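Local coordinates for protein 2-C-methyl-D-erythritol 4-phosphate cytidylyltransferase (Neisseria gonorrhoeae, PDB 1VGW) that probably catalyses the transfer of a cytidylyl group from CTP to 2-C-methyl-D-erythritol 4-phosphate in isoprenoid biosynthesis, releasing diphosphate, at residues B[131-136]-B[171-176]; B[126-131]-B[204-209]. All coordinates share one frame; numbering follows the deposited sequence.

Contact 1 of 2, residues B[131-136]-B[171-176]; sequences NAAEGG and LFQAGL
Q173 reaches the turn at A133 through its side-chain amide. From CB the chain runs through CG, and chi2 of 180° extends it to CD, which comes 4.0 Å from A133 O. At the tip, NE2 donates to A133 O over 2.9 Å, and the same NE2 lies 3.7 Å from A133 CB. The acceptor is almost in the amide plane, and the N-H meets a lone pair in the carbonyl plane. A water donates to the same A133 O and accepts from Q173 N, so Q173 grips this carbonyl directly with its side chain and, through the water, with its backbone N-H. Here the type I turn A132-G135 delivers the chain into strand 136-141 of the mixed sheet of this alpha/beta fold, where it pairs antiparallel with strand 169-173. G136 and L171 form an antiparallel hydrogen-bonded pair, L171 N donating to G136 O at 3.0 Å and G136 N to L171 O. G135, at positive phi (70°), brings its CA to 3.2 Å from L171 O. Beside it, F172 points the edge of its ring at E134 O, with CE2 3.4 Å away.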
ATOM      1  N   ASN B 131     -20.512 -17.985   0.947  1.00 29.63           N
ATOM      2  CA  ASN B 131     -21.161 -19.130   0.385  1.00 32.65           C
ATOM      3  C   ASN B 131     -20.220 -20.092  -0.340  1.00 31.19           C
ATOM      4  O   ASN B 131     -20.677 -20.782  -1.245  1.00 31.31           O
ATOM      5  CB  ASN B 131     -22.272 -18.729  -0.623  1.00 31.39           C
ATOM      6  CG  ASN B 131     -23.407 -17.991   0.057  1.00 33.19           C
ATOM      7  OD1 ASN B 131     -24.121 -18.552   0.894  1.00 31.43           O
ATOM      8  ND2 ASN B 131     -23.580 -16.729  -0.299  1.00 35.96           N
ATOM      9  N   ALA B 132     -18.949 -20.097  -0.014  1.00 29.98           N
ATOM     10  CA  ALA B 132     -17.992 -21.021  -0.612  1.00 26.67           C
ATOM     11  C   ALA B 132     -17.376 -21.787   0.561  1.00 28.41           C
ATOM     12  O   ALA B 132     -16.817 -21.068   1.421  1.00 30.26           O
ATOM     13  CB  ALA B 132     -16.898 -20.276  -1.362  1.00 26.89           C
ATOM     14  N   ALA B 133     -17.328 -23.112   0.543  1.00 23.99           N
ATOM     15  CA  ALA B 133     -16.787 -23.830   1.694  1.00 25.81           C
ATOM     16  C   ALA B 133     -15.338 -23.479   2.018  1.00 26.05           C
ATOM     17  O   ALA B 133     -14.866 -23.670   3.161  1.00 24.93           O
ATOM     18  CB  ALA B 133     -16.976 -25.348   1.522  1.00 17.72           C
ATOM     19  N   GLU B 134     -14.550 -23.107   1.018  1.00 24.68           N
ATOM     20  CA  GLU B 134     -13.153 -22.771   1.199  1.00 28.66           C
ATOM     21  C   GLU B 134     -12.880 -21.371   1.778  1.00 28.23           C
ATOM     22  O   GLU B 134     -11.740 -21.103   2.156  1.00 27.01           O
ATOM     23  CB  GLU B 134     -12.318 -22.936  -0.085  1.00 26.41           C
ATOM     24  CG  GLU B 134     -12.652 -21.996  -1.204  1.00 27.59           C
ATOM     25  CD  GLU B 134     -13.761 -22.442  -2.132  1.00 36.22           C
ATOM     26  OE1 GLU B 134     -14.807 -22.952  -1.658  1.00 37.64           O
ATOM     27  OE2 GLU B 134     -13.643 -22.261  -3.377  1.00 36.01           O
ATOM     28  N   GLY B 135     -13.870 -20.538   2.018  1.00 27.70           N
ATOM     29  CA  GLY B 135     -13.636 -19.238   2.630  1.00 26.48           C
ATOM     30  C   GLY B 135     -12.910 -18.308   1.661  1.00 26.70           C
ATOM     31  O   GLY B 135     -12.718 -18.674   0.494  1.00 25.35           O
ATOM     32  N   GLY B 136     -12.409 -17.199   2.190  1.00 25.16           N
ATOM     33  CA  GLY B 136     -11.798 -16.199   1.294  1.00 24.49           C
ATOM     34  C   GLY B 136     -11.419 -14.952   2.103  1.00 24.29           C
ATOM     35  O   GLY B 136     -11.670 -14.890   3.293  1.00 22.32           O
ATOM     36  N   LEU B 171     -12.499 -14.571   6.173  1.00 24.07           N
ATOM     37  CA  LEU B 171     -13.719 -15.336   6.492  1.00 25.01           C
ATOM     38  C   LEU B 171     -13.647 -16.822   6.292  1.00 27.10           C
ATOM     39  O   LEU B 171     -13.538 -17.281   5.135  1.00 26.57           O
ATOM     40  CB  LEU B 171     -14.842 -14.689   5.702  1.00 18.64           C
ATOM     41  CG  LEU B 171     -16.063 -15.291   5.129  1.00 23.93           C
ATOM     42  CD1 LEU B 171     -16.411 -16.725   5.478  1.00 16.97           C
ATOM     43  CD2 LEU B 171     -17.272 -14.391   5.300  1.00 14.83           C
ATOM     44  N   PHE B 172     -13.759 -17.611   7.366  1.00 26.39           N
ATOM     45  CA  PHE B 172     -13.780 -19.053   7.321  1.00 26.39           C
ATOM     46  C   PHE B 172     -14.858 -19.694   8.212  1.00 27.92           C
ATOM     47  O   PHE B 172     -15.295 -19.112   9.221  1.00 27.21           O
ATOM     48  CB  PHE B 172     -12.390 -19.630   7.739  1.00 20.54           C
ATOM     49  CG  PHE B 172     -11.307 -19.165   6.800  1.00 23.11           C
ATOM     50  CD1 PHE B 172     -10.395 -18.187   7.238  1.00 18.27           C
ATOM     51  CD2 PHE B 172     -11.256 -19.569   5.478  1.00 19.71           C
ATOM     52  CE1 PHE B 172      -9.463 -17.703   6.329  1.00 16.56           C
ATOM     53  CE2 PHE B 172     -10.312 -19.118   4.587  1.00 15.54           C
ATOM     54  CZ  PHE B 172      -9.394 -18.138   5.046  1.00 15.34           C
ATOM     55  N   GLN B 173     -15.288 -20.898   7.845  1.00 25.83           N
ATOM     56  CA  GLN B 173     -16.228 -21.702   8.622  1.00 25.35           C
ATOM     57  C   GLN B 173     -15.591 -21.947  10.001  1.00 23.22           C
ATOM     58  O   GLN B 173     -14.390 -22.272  10.036  1.00 23.23           O
ATOM     59  CB  GLN B 173     -16.433 -23.104   7.962  1.00 15.58           C
ATOM     60  CG  GLN B 173     -17.324 -23.094   6.726  1.00 18.74           C
ATOM     61  CD  GLN B 173     -17.450 -24.513   6.156  1.00 25.86           C
ATOM     62  OE1 GLN B 173     -18.163 -25.354   6.730  1.00 22.99           O
ATOM     63  NE2 GLN B 173     -16.661 -24.787   5.121  1.00 24.42           N
ATOM     64  N   ALA B 174     -16.370 -21.920  11.056  1.00 22.58           N
ATOM     65  CA  ALA B 174     -15.842 -22.132  12.406  1.00 21.75           C
ATOM     66  C   ALA B 174     -15.123 -23.415  12.580  1.00 23.25           C
ATOM     67  O   ALA B 174     -14.029 -23.465  13.180  1.00 26.38           O
ATOM     68  CB  ALA B 174     -17.021 -21.961  13.378  1.00 19.26           C
ATOM     69  N   GLY B 175     -15.676 -24.550  12.078  1.00 24.07           N
ATOM     70  CA  GLY B 175     -15.013 -25.849  12.220  1.00 20.19           C
ATOM     71  C   GLY B 175     -13.752 -25.948  11.376  1.00 22.13           C
ATOM     72  O   GLY B 175     -12.722 -26.454  11.892  1.00 23.41           O
ATOM     73  N   LEU B 176     -13.719 -25.460  10.153  1.00 18.85           N
ATOM     74  CA  LEU B 176     -12.492 -25.435   9.352  1.00 22.08           C
ATOM     75  C   LEU B 176     -11.393 -24.566   9.984  1.00 26.95           C
ATOM     76  O   LEU B 176     -10.205 -24.937  10.033  1.00 25.48           O
ATOM     77  CB  LEU B 176     -12.836 -24.859   7.957  1.00 20.16           C
ATOM     78  CG  LEU B 176     -11.674 -24.656   7.010  1.00 24.08           C
ATOM     79  CD1 LEU B 176     -10.949 -25.962   6.698  1.00 21.00           C
ATOM     80  CD2 LEU B 176     -12.153 -24.001   5.705  1.00 22.54           C
TER
HETATM   81  O   HOH W   1     -15.206 -21.260   5.054  1.00 25.45           O

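Contact 2 of 2, residues B[126-131]-B[204-209]; sequences IEQAGN and LLIQGD
The side-chain amide of Q128 is the flat group here, and I206 meets it at the nitrogen end. CG1 and CG2 of I206 both lie to one side of the amide plane, neither of them in it: CG1 is 3.1 Å from Q128 NE2, a tight approach for carbon and nitrogen, and CG2, set more steeply above the plane, is 3.6 Å from the same NE2. No hydrogen bond links the two segments; the amide meets I206 by van der Waals contact. The two side chains slide past each other in opposite directions, and Q128 CB lies 3.9 Å from I206 CG1. CG of Q128 stands anti to its carbonyl carbon (chi1 -61°), and the chain beyond it is extended, which brings NE2 to the isoleucine. At the end of the CG1 branch, I206 CD1 meets A129 CB at 3.7 Å, an apolar contact between buried residues. Two residues earlier on the strand, L204 brings CD1 to 3.7 Å from Q128 O. Helix 119-129 thus lies against strand 204-207, which runs parallel to strand 136-141; this layering of a helix on a mixed sheet is that of the Rossmann-like alpha/beta nucleotidyltransferase fold of the GT-A clan.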
ATOM      1  N   ILE B 126     -18.841 -11.115   2.199  1.00 32.49           N
ATOM      2  CA  ILE B 126     -19.892 -11.973   2.712  1.00 31.82           C
ATOM      3  C   ILE B 126     -20.573 -12.706   1.549  1.00 35.58           C
ATOM      4  O   ILE B 126     -20.755 -13.913   1.666  1.00 35.62           O
ATOM      5  CB  ILE B 126     -20.925 -11.233   3.549  1.00 29.40           C
ATOM      6  CG1 ILE B 126     -20.356 -10.946   4.955  1.00 28.66           C
ATOM      7  CG2 ILE B 126     -22.246 -11.990   3.707  1.00 21.64           C
ATOM      8  CD1 ILE B 126     -20.971  -9.663   5.553  1.00 30.80           C
ATOM      9  N   GLU B 127     -20.852 -11.977   0.484  1.00 35.99           N
ATOM     10  CA  GLU B 127     -21.516 -12.508  -0.688  1.00 39.60           C
ATOM     11  C   GLU B 127     -20.719 -13.567  -1.426  1.00 41.58           C
ATOM     12  O   GLU B 127     -21.226 -14.654  -1.727  1.00 40.14           O
ATOM     13  CB  GLU B 127     -21.846 -11.341  -1.634  1.00 43.12           C
ATOM     14  CG  GLU B 127     -22.712 -11.731  -2.821  1.00 51.45           C
ATOM     15  CD  GLU B 127     -24.056 -12.276  -2.373  1.00 54.44           C
ATOM     16  OE1 GLU B 127     -24.677 -11.674  -1.474  1.00 56.44           O
ATOM     17  OE2 GLU B 127     -24.468 -13.324  -2.898  1.00 58.11           O
ATOM     18  N   GLN B 128     -19.416 -13.305  -1.624  1.00 42.52           N
ATOM     19  CA  GLN B 128     -18.566 -14.267  -2.340  1.00 42.88           C
ATOM     20  C   GLN B 128     -17.948 -15.336  -1.496  1.00 40.94           C
ATOM     21  O   GLN B 128     -18.109 -16.543  -1.768  1.00 45.38           O
ATOM     22  CB  GLN B 128     -17.503 -13.462  -3.103  1.00 43.70           C
ATOM     23  CG  GLN B 128     -18.170 -12.520  -4.107  1.00 46.53           C
ATOM     24  CD  GLN B 128     -17.229 -11.503  -4.685  1.00 52.48           C
ATOM     25  OE1 GLN B 128     -17.667 -10.485  -5.232  1.00 56.69           O
ATOM     26  NE2 GLN B 128     -15.922 -11.723  -4.576  1.00 54.73           N
ATOM     27  N   ALA B 129     -17.315 -15.012  -0.379  1.00 38.20           N
ATOM     28  CA  ALA B 129     -16.698 -16.084   0.423  1.00 34.31           C
ATOM     29  C   ALA B 129     -17.693 -16.677   1.382  1.00 31.67           C
ATOM     30  O   ALA B 129     -17.508 -17.784   1.913  1.00 33.30           O
ATOM     31  CB  ALA B 129     -15.478 -15.522   1.158  1.00 25.36           C
ATOM     32  N   GLY B 130     -18.757 -15.940   1.705  1.00 28.96           N
ATOM     33  CA  GLY B 130     -19.745 -16.392   2.644  1.00 28.98           C
ATOM     34  C   GLY B 130     -20.485 -17.672   2.232  1.00 29.91           C
ATOM     35  O   GLY B 130     -21.010 -18.356   3.120  1.00 27.48           O
ATOM     36  N   ASN B 131     -20.512 -17.985   0.947  1.00 29.63           N
ATOM     37  CA  ASN B 131     -21.161 -19.130   0.385  1.00 32.65           C
ATOM     38  C   ASN B 131     -20.220 -20.092  -0.340  1.00 31.19           C
ATOM     39  O   ASN B 131     -20.677 -20.782  -1.245  1.00 31.31           O
ATOM     40  CB  ASN B 131     -22.272 -18.729  -0.623  1.00 31.39           C
ATOM     41  CG  ASN B 131     -23.407 -17.991   0.057  1.00 33.19           C
ATOM     42  OD1 ASN B 131     -24.121 -18.552   0.894  1.00 31.43           O
ATOM     43  ND2 ASN B 131     -23.580 -16.729  -0.299  1.00 35.96           N
ATOM     44  N   LEU B 204     -10.689 -18.147  -1.535  1.00 29.05           N
ATOM     45  CA  LEU B 204     -10.849 -17.191  -2.641  1.00 31.03           C
ATOM     46  C   LEU B 204     -10.139 -15.871  -2.302  1.00 31.13           C
ATOM     47  O   LEU B 204      -9.944 -15.542  -1.122  1.00 30.62           O
ATOM     48  CB  LEU B 204     -12.330 -16.879  -2.920  1.00 27.83           C
ATOM     49  CG  LEU B 204     -13.332 -17.979  -3.134  1.00 33.78           C
ATOM     50  CD1 LEU B 204     -14.766 -17.441  -3.157  1.00 35.09           C
ATOM     51  CD2 LEU B 204     -13.104 -18.693  -4.465  1.00 37.88           C
ATOM     52  N   LEU B 205      -9.800 -15.087  -3.316  1.00 32.03           N
ATOM     53  CA  LEU B 205      -9.258 -13.745  -3.131  1.00 32.13           C
ATOM     54  C   LEU B 205     -10.360 -12.759  -3.614  1.00 32.61           C
ATOM     55  O   LEU B 205     -10.712 -12.795  -4.799  1.00 30.63           O
ATOM     56  CB  LEU B 205      -7.987 -13.445  -3.917  1.00 31.12           C
ATOM     57  CG  LEU B 205      -6.687 -14.034  -3.394  1.00 34.50           C
ATOM     58  CD1 LEU B 205      -5.674 -14.203  -4.517  1.00 34.37           C
ATOM     59  CD2 LEU B 205      -6.083 -13.231  -2.249  1.00 31.28           C
ATOM     60  N   ILE B 206     -10.862 -11.947  -2.696  1.00 32.88           N
ATOM     61  CA  ILE B 206     -11.898 -10.941  -3.002  1.00 31.55           C
ATOM     62  C   ILE B 206     -11.296  -9.528  -2.883  1.00 32.74           C
ATOM     63  O   ILE B 206     -10.471  -9.193  -2.016  1.00 28.93           O
ATOM     64  CB  ILE B 206     -13.071 -11.126  -2.054  1.00 31.94           C
ATOM     65  CG1 ILE B 206     -13.809 -12.470  -2.402  1.00 33.64           C
ATOM     66  CG2 ILE B 206     -14.069 -10.009  -2.021  1.00 26.32           C
ATOM     67  CD1 ILE B 206     -13.623 -13.436  -1.233  1.00 35.42           C
ATOM     68  N   GLN B 207     -11.608  -8.677  -3.833  1.00 33.45           N
ATOM     69  CA  GLN B 207     -11.114  -7.327  -3.931  1.00 34.66           C
ATOM     70  C   GLN B 207     -11.419  -6.500  -2.703  1.00 36.65           C
ATOM     71  O   GLN B 207     -12.573  -6.348  -2.310  1.00 38.24           O
ATOM     72  CB  GLN B 207     -11.656  -6.634  -5.181  1.00 31.26           C
ATOM     73  CG  GLN B 207     -11.248  -5.215  -5.362  1.00 36.92           C
ATOM     74  CD  GLN B 207      -9.779  -4.914  -5.567  1.00 39.40           C
ATOM     75  OE1 GLN B 207      -8.966  -5.679  -6.133  1.00 39.14           O
ATOM     76  NE2 GLN B 207      -9.418  -3.702  -5.130  1.00 40.00           N
ATOM     77  N   GLY B 208     -10.367  -5.948  -2.080  1.00 37.53           N
ATOM     78  CA  GLY B 208     -10.548  -5.115  -0.894  1.00 36.04           C
ATOM     79  C   GLY B 208     -10.679  -3.640  -1.278  1.00 36.73           C
ATOM     80  O   GLY B 208     -11.506  -3.281  -2.121  1.00 35.56           O
ATOM     81  N   ASP B 209      -9.818  -2.804  -0.698  1.00 37.93           N
ATOM     82  CA  ASP B 209      -9.858  -1.368  -0.963  1.00 36.67           C
ATOM     83  C   ASP B 209      -8.668  -0.623  -0.380  1.00 38.03           C
ATOM     84  O   ASP B 209      -8.237  -0.858   0.753  1.00 36.35           O
ATOM     85  CB  ASP B 209     -11.166  -0.838  -0.338  1.00 43.32           C
ATOM     86  CG  ASP B 209     -11.484   0.590  -0.710  1.00 45.80           C
ATOM     87  OD1 ASP B 209     -12.383   0.813  -1.551  1.00 46.85           O
ATOM     88  OD2 ASP B 209     -10.847   1.500  -0.130  1.00 46.71           O
TER

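How the contacts relate
Along the chain the segments come in the order 126-131, 131-136, 171-176, 204-209, so contact 1 is nested inside the loop closed by contact 2, and N131 belongs to both. Their centres are 11 Å apart. Strand 136-141 lies between strands 169-173 and 204-207 in the mixed sheet, while helix 119-129 leads into it through the shared loop. The contacts also touch directly: G135 O and L204 N, 2.9 Å apart, probably hydrogen bond, and A129 CB packs on G136 N. Both lie away from the predicted catalytic positions. Together they join helix, loop and three strands in a region that also meets the second subunit, where L205 makes backbone hydrogen bonds to that neighbouring chain.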